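Local coordinates for protein phosphoacetylglucosamine mutase (Aspergillus lentulus, PDB 5O9X) that catalyses the interconversion of N-acetylglucosamine 6-phosphate and N-acetylglucosamine 1-phosphate, as a member of the phosphoglucomutase/phosphomannomutase family, at residues A369-D374 / T386-E391; L330-V335 / L352-V357. The protein carries 1 engineered substitution. All blocks are in the same frame, centred on the assembly; numbering follows the deposited sequence.

Contact 1. Residues A369-D374 / T386-E391; sequences AAMRFD and TITFSE. Unlike the reference sequence in segment 369-374: M371 (reference Leu).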
loop_
_atom_site.group_PDB
_atom_site.type_symbol
_atom_site.label_atom_id
_atom_site.label_comp_id
_atom_site.label_asym_id
_atom_site.label_seq_id
_atom_site.Cartn_x
_atom_site.Cartn_y
_atom_site.Cartn_z
ATOM N N ALA A 369 14.312 -0.101 0.297
ATOM C CA ALA A 369 15.253 1.033 0.404
ATOM C C ALA A 369 15.233 1.667 1.784
ATOM O O ALA A 369 16.257 2.247 2.237
ATOM C CB ALA A 369 14.941 2.116 -0.658
ATOM N N ALA A 370 14.053 1.626 2.416
ATOM C CA ALA A 370 13.862 2.242 3.719
ATOM C C ALA A 370 14.642 1.480 4.807
ATOM O O ALA A 370 14.981 2.095 5.813
ATOM C CB ALA A 370 12.393 2.275 4.075
ATOM N N MET A 371 14.958 0.189 4.578
ATOM C CA MET A 371 15.824 -0.602 5.521
ATOM C C MET A 371 17.206 0.005 5.693
ATOM O O MET A 371 17.920 -0.334 6.631
ATOM C CB MET A 371 16.014 -2.076 5.123
ATOM C CG MET A 371 14.808 -2.866 4.653
ATOM S SD MET A 371 13.944 -3.895 5.867
ATOM C CE MET A 371 13.027 -2.668 6.812
ATOM N N ARG A 372 17.605 0.934 4.839
ATOM C CA ARG A 372 18.956 1.480 4.952
ATOM C C ARG A 372 19.101 2.584 6.027
ATOM O O ARG A 372 20.212 3.026 6.313
ATOM C CB ARG A 372 19.469 1.909 3.570
ATOM C CG ARG A 372 19.415 0.703 2.618
ATOM C CD ARG A 372 20.196 0.791 1.313
ATOM N NE ARG A 372 21.465 1.534 1.396
ATOM C CZ ARG A 372 22.222 1.863 0.339
ATOM N NH1 ARG A 372 21.858 1.506 -0.891
ATOM N NH2 ARG A 372 23.349 2.552 0.503
ATOM N N PHE A 373 17.969 3.012 6.611
ATOM C CA PHE A 373 17.933 4.117 7.582
ATOM C C PHE A 373 17.610 3.552 8.966
ATOM O O PHE A 373 17.043 2.460 9.045
ATOM C CB PHE A 373 16.855 5.137 7.133
ATOM C CG PHE A 373 17.178 5.732 5.794
ATOM C CD1 PHE A 373 18.248 6.585 5.655
ATOM C CD2 PHE A 373 16.409 5.412 4.649
ATOM C CE1 PHE A 373 18.596 7.125 4.403
ATOM C CE2 PHE A 373 16.747 5.958 3.384
ATOM C CZ PHE A 373 17.833 6.810 3.264
ATOM N N ASP A 374 17.950 4.303 10.026
ATOM C CA ASP A 374 17.471 3.997 11.391
ATOM C C ASP A 374 15.950 4.146 11.387
ATOM O O ASP A 374 15.216 3.279 11.863
ATOM C CB ASP A 374 18.083 5.005 12.445
ATOM C CG ASP A 374 19.668 4.996 12.511
ATOM O OD1 ASP A 374 20.268 3.914 12.413
ATOM O OD2 ASP A 374 20.292 6.089 12.686
ATOM N N THR A 386 4.317 3.959 5.123
ATOM C CA THR A 386 4.500 3.692 6.525
ATOM C C THR A 386 5.864 4.234 6.967
ATOM O O THR A 386 6.535 4.990 6.237
ATOM C CB THR A 386 4.228 2.194 6.922
ATOM O OG1 THR A 386 4.052 2.171 8.336
ATOM C CG2 THR A 386 5.331 1.290 6.539
ATOM N N ILE A 387 6.269 3.850 8.167
ATOM C CA ILE A 387 7.580 4.259 8.678
ATOM C C ILE A 387 8.133 3.020 9.303
ATOM O O ILE A 387 7.462 2.348 10.084
ATOM C CB ILE A 387 7.513 5.382 9.723
ATOM C CG1 ILE A 387 6.917 6.637 9.107
ATOM C CG2 ILE A 387 8.961 5.797 10.100
ATOM C CD1 ILE A 387 5.814 7.229 9.903
ATOM N N THR A 388 9.347 2.706 8.926
ATOM C CA THR A 388 10.000 1.512 9.472
ATOM C C THR A 388 11.123 1.972 10.454
ATOM O O THR A 388 11.782 2.971 10.238
ATOM C CB THR A 388 10.457 0.606 8.317
ATOM O OG1 THR A 388 11.037 -0.542 8.879
ATOM C CG2 THR A 388 11.491 1.271 7.518
ATOM N N PHE A 389 11.254 1.273 11.571
ATOM C CA PHE A 389 12.300 1.575 12.587
ATOM C C PHE A 389 13.204 0.368 12.629
ATOM O O PHE A 389 12.722 -0.751 12.805
ATOM C CB PHE A 389 11.658 1.776 13.947
ATOM C CG PHE A 389 10.797 3.008 14.016
ATOM C CD1 PHE A 389 11.355 4.243 14.409
ATOM C CD2 PHE A 389 9.442 2.936 13.660
ATOM C CE1 PHE A 389 10.566 5.391 14.478
ATOM C CE2 PHE A 389 8.645 4.087 13.686
ATOM C CZ PHE A 389 9.213 5.302 14.114
ATOM N N SER A 390 14.469 0.599 12.398
ATOM C CA SER A 390 15.479 -0.506 12.461
ATOM C C SER A 390 15.613 -1.132 13.860
ATOM O O SER A 390 15.163 -0.545 14.872
ATOM C CB SER A 390 16.847 -0.009 12.069
ATOM O OG SER A 390 17.455 0.820 13.076
ATOM N N GLU A 391 16.230 -2.316 13.929
ATOM C CA GLU A 391 16.544 -2.903 15.237
ATOM C C GLU A 391 17.281 -1.948 16.242
ATOM O O GLU A 391 16.828 -1.772 17.384
ATOM C CB GLU A 391 17.218 -4.268 15.060
ATOM C CG GLU A 391 16.260 -5.384 14.634
ATOM C CD GLU A 391 14.894 -5.363 15.357
ATOM O OE1 GLU A 391 14.868 -5.467 16.607
ATOM O OE2 GLU A 391 13.833 -5.228 14.682
#
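T388 meets A370 and M371 through a first torsion that sets OG1 anti to its own backbone N (chi1 -178°) and leaves CG2 between that N and the carbonyl carbon. From there T388 CG2 lies 3.7 Å from A370 CB, a small methyl that suits the last part of helix 363-370 where it comes close to a buried strand residue. M371 starts away from the strand, but its flexible thioether chain bends at chi2 and chi3 (76° for the latter), bringing M371 CE back to within 3.6 Å of OG1 of T388; the two side chains cross at about a right angle. A370 and M371 are the first two residues of a type I turn that runs to F373.

Past the turn, the backbone takes over. S390 N donates to D374 O at 2.8 Å, almost straight at 175°, and D374 O also receives a longer CH contact from F389 CA at 3.5 Å. Strands 375-379 and 385-389 are antiparallel, with T386 bonded to Y378 and T388 to G376 through the backbone; the single D374-S390 bond falls in the same register just beyond them. The carboxylate of D374 is turned elsewhere, with OD2 bonded to K331 N, while S390 OG caps A393 N at the start of helix 391-399.

Chemically, then, S390 serves two elements at once: its backbone N-H ties the exit of strand 385-389 to the residue just before strand 375-379, and its short hydroxyl satisfies a helix amide.

Contact 2. Residues L330-V335 / L352-V357; sequences LKIGVV and LKLPSV
L354 leans obliquely across both I332 and V334, and its two methyls do different work. L354 CD1 reaches I332 CG2 at 3.7 Å and, more loosely, V334 CG2 at 4.1 Å, whereas L354 CD2 comes to 3.7 Å from I332 O. The first torsion of L354 (chi1 -55°) holds CG anti to the carbonyl carbon, and the branched end is broad enough to span two beta-branched neighbours. I332 also packs on I317 and L354 on A314, both of helix 306-324, so this cluster belongs to the hydrophobic layer between sheet and helix.

V334 and S356 are bridged in parallel and share one face of the sheet, where helix 342-350 brings I348 against both. V335 and V357 point to the opposite face, where F373 touches each. Valine suits these places because its beta branch fits an extended backbone; serine fits the more exposed edge strand.

The backbone of V334 bonds on both sides of S356: V334 N donates to P355 O at 3.0 Å (172°), and V357 N donates to V334 O, also at 3.0 Å but more bent (148°). One step earlier, P355 has no N-H to offer I332 O, and P355 CD sits 3.5 Å from I332 O instead. P355 CG lies 4.0 Å from G333 CA.

The chemistry implies a change in how the two strands of this beta-alpha-beta unit are joined: between these two segments, I332 O receives no bond from P355, which lacks an N-H, and L354 meets I332 by aliphatic packing instead.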
loop_
_atom_site.group_PDB
_atom_site.type_symbol
_atom_site.label_atom_id
_atom_site.label_comp_id
_atom_site.label_asym_id
_atom_site.label_seq_id
_atom_site.Cartn_x
_atom_site.Cartn_y
_atom_site.Cartn_z
ATOM N N LEU A 330 19.200 8.678 15.711
ATOM C CA LEU A 330 18.070 8.314 14.844
ATOM C C LEU A 330 18.123 9.084 13.506
ATOM O O LEU A 330 17.291 9.949 13.244
ATOM C CB LEU A 330 16.714 8.521 15.528
ATOM C CG LEU A 330 16.246 7.719 16.745
ATOM C CD1 LEU A 330 14.913 8.325 17.188
ATOM C CD2 LEU A 330 16.048 6.246 16.422
ATOM N N LYS A 331 19.078 8.725 12.668
ATOM C CA LYS A 331 19.139 9.241 11.284
ATOM C C LYS A 331 17.867 8.826 10.436
ATOM O O LYS A 331 17.585 7.636 10.154
ATOM C CB LYS A 331 20.477 8.858 10.577
ATOM C CG LYS A 331 21.835 9.223 11.255
ATOM C CD LYS A 331 21.826 10.538 12.033
ATOM C CE LYS A 331 22.476 11.689 11.278
ATOM N NZ LYS A 331 22.233 12.978 11.997
ATOM N N ILE A 332 17.125 9.850 10.046
ATOM C CA ILE A 332 15.918 9.639 9.254
ATOM C C ILE A 332 16.248 9.740 7.757
ATOM O O ILE A 332 16.954 10.644 7.328
ATOM C CB ILE A 332 14.843 10.710 9.626
ATOM C CG1 ILE A 332 14.548 10.665 11.121
ATOM C CG2 ILE A 332 13.540 10.534 8.820
ATOM C CD1 ILE A 332 13.843 11.926 11.572
ATOM N N GLY A 333 15.646 8.885 6.964
ATOM C CA GLY A 333 15.703 9.077 5.534
ATOM C C GLY A 333 14.275 8.939 4.985
ATOM O O GLY A 333 13.420 8.233 5.576
ATOM N N VAL A 334 14.029 9.602 3.833
ATOM C CA VAL A 334 12.713 9.499 3.165
ATOM C C VAL A 334 12.817 8.793 1.794
ATOM O O VAL A 334 13.569 9.241 0.897
ATOM C CB VAL A 334 12.060 10.868 3.006
ATOM C CG1 VAL A 334 10.607 10.730 2.400
ATOM C CG2 VAL A 334 12.074 11.647 4.375
ATOM N N VAL A 335 12.029 7.736 1.610
ATOM C CA VAL A 335 12.015 7.013 0.336
ATOM C C VAL A 335 10.798 7.495 -0.434
ATOM O O VAL A 335 9.704 7.574 0.149
ATOM C CB VAL A 335 11.927 5.505 0.596
ATOM C CG1 VAL A 335 11.907 4.723 -0.718
ATOM C CG2 VAL A 335 13.216 5.096 1.384
ATOM N N LEU A 352 13.909 19.996 5.561
ATOM C CA LEU A 352 14.176 18.989 6.568
ATOM C C LEU A 352 15.626 18.582 6.627
ATOM O O LEU A 352 16.089 18.006 7.672
ATOM C CB LEU A 352 13.286 17.719 6.394
ATOM C CG LEU A 352 11.769 17.921 6.271
ATOM C CD1 LEU A 352 11.046 16.586 6.042
ATOM C CD2 LEU A 352 11.291 18.637 7.536
ATOM N N LYS A 353 16.357 18.819 5.537
ATOM C CA LYS A 353 17.809 18.458 5.457
ATOM C C LYS A 353 18.014 16.974 5.705
ATOM O O LYS A 353 18.860 16.549 6.472
ATOM C CB LYS A 353 18.671 19.392 6.383
ATOM C CG LYS A 353 18.612 20.857 5.914
ATOM C CD LYS A 353 19.401 21.817 6.813
ATOM C CE LYS A 353 18.727 23.190 6.869
ATOM N NZ LYS A 353 18.413 23.527 8.296
ATOM N N LEU A 354 17.224 16.145 5.017
ATOM C CA LEU A 354 17.326 14.674 5.165
ATOM C C LEU A 354 17.669 14.071 3.826
ATOM O O LEU A 354 17.330 14.668 2.802
ATOM C CB LEU A 354 16.000 14.017 5.692
ATOM C CG LEU A 354 15.384 14.532 7.017
ATOM C CD1 LEU A 354 14.018 13.859 7.213
ATOM C CD2 LEU A 354 16.337 14.178 8.202
ATOM N N PRO A 355 18.292 12.887 3.844
ATOM C CA PRO A 355 18.477 12.230 2.562
ATOM C C PRO A 355 17.099 11.733 2.043
ATOM O O PRO A 355 16.215 11.426 2.864
ATOM C CB PRO A 355 19.391 11.050 2.912
ATOM C CG PRO A 355 19.107 10.765 4.390
ATOM C CD PRO A 355 19.025 12.189 4.936
ATOM N N SER A 356 16.925 11.734 0.716
ATOM C CA SER A 356 15.839 10.991 0.051
ATOM C C SER A 356 16.377 10.010 -0.997
ATOM O O SER A 356 17.496 10.164 -1.524
ATOM C CB SER A 356 14.815 11.957 -0.569
ATOM O OG SER A 356 15.414 12.696 -1.597
ATOM N N VAL A 357 15.624 8.952 -1.270
ATOM C CA VAL A 357 16.043 7.923 -2.221
ATOM C C VAL A 357 14.789 7.742 -3.100
ATOM O O VAL A 357 13.680 7.778 -2.574
ATOM C CB VAL A 357 16.363 6.608 -1.471
ATOM C CG1 VAL A 357 16.737 5.478 -2.458
ATOM C CG2 VAL A 357 17.529 6.883 -0.510
#

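Both contacts belong to domain III and to one mixed sheet, ordered 356-359, 332-337, 375-379, 385-389. Contact 2 pairs the first two strands, at one edge; contact 1 involves the strand at the other edge and the chain leading into 375-379. They come in series: contact 2 closes, helix 363-370 follows strand 356-359, and contact 1 then opens. Their centres are 10 Å apart, and they meet directly: the D374-K331 bond joins them, the F373 ring packs on G333 and P355, and A370 N packs on V335 CG2. The A370 and V335 side chains lie about 13 and 11 Å from the bound glucose 1,6-bisphosphate, so both contacts are near the ligand without touching it through these side chains.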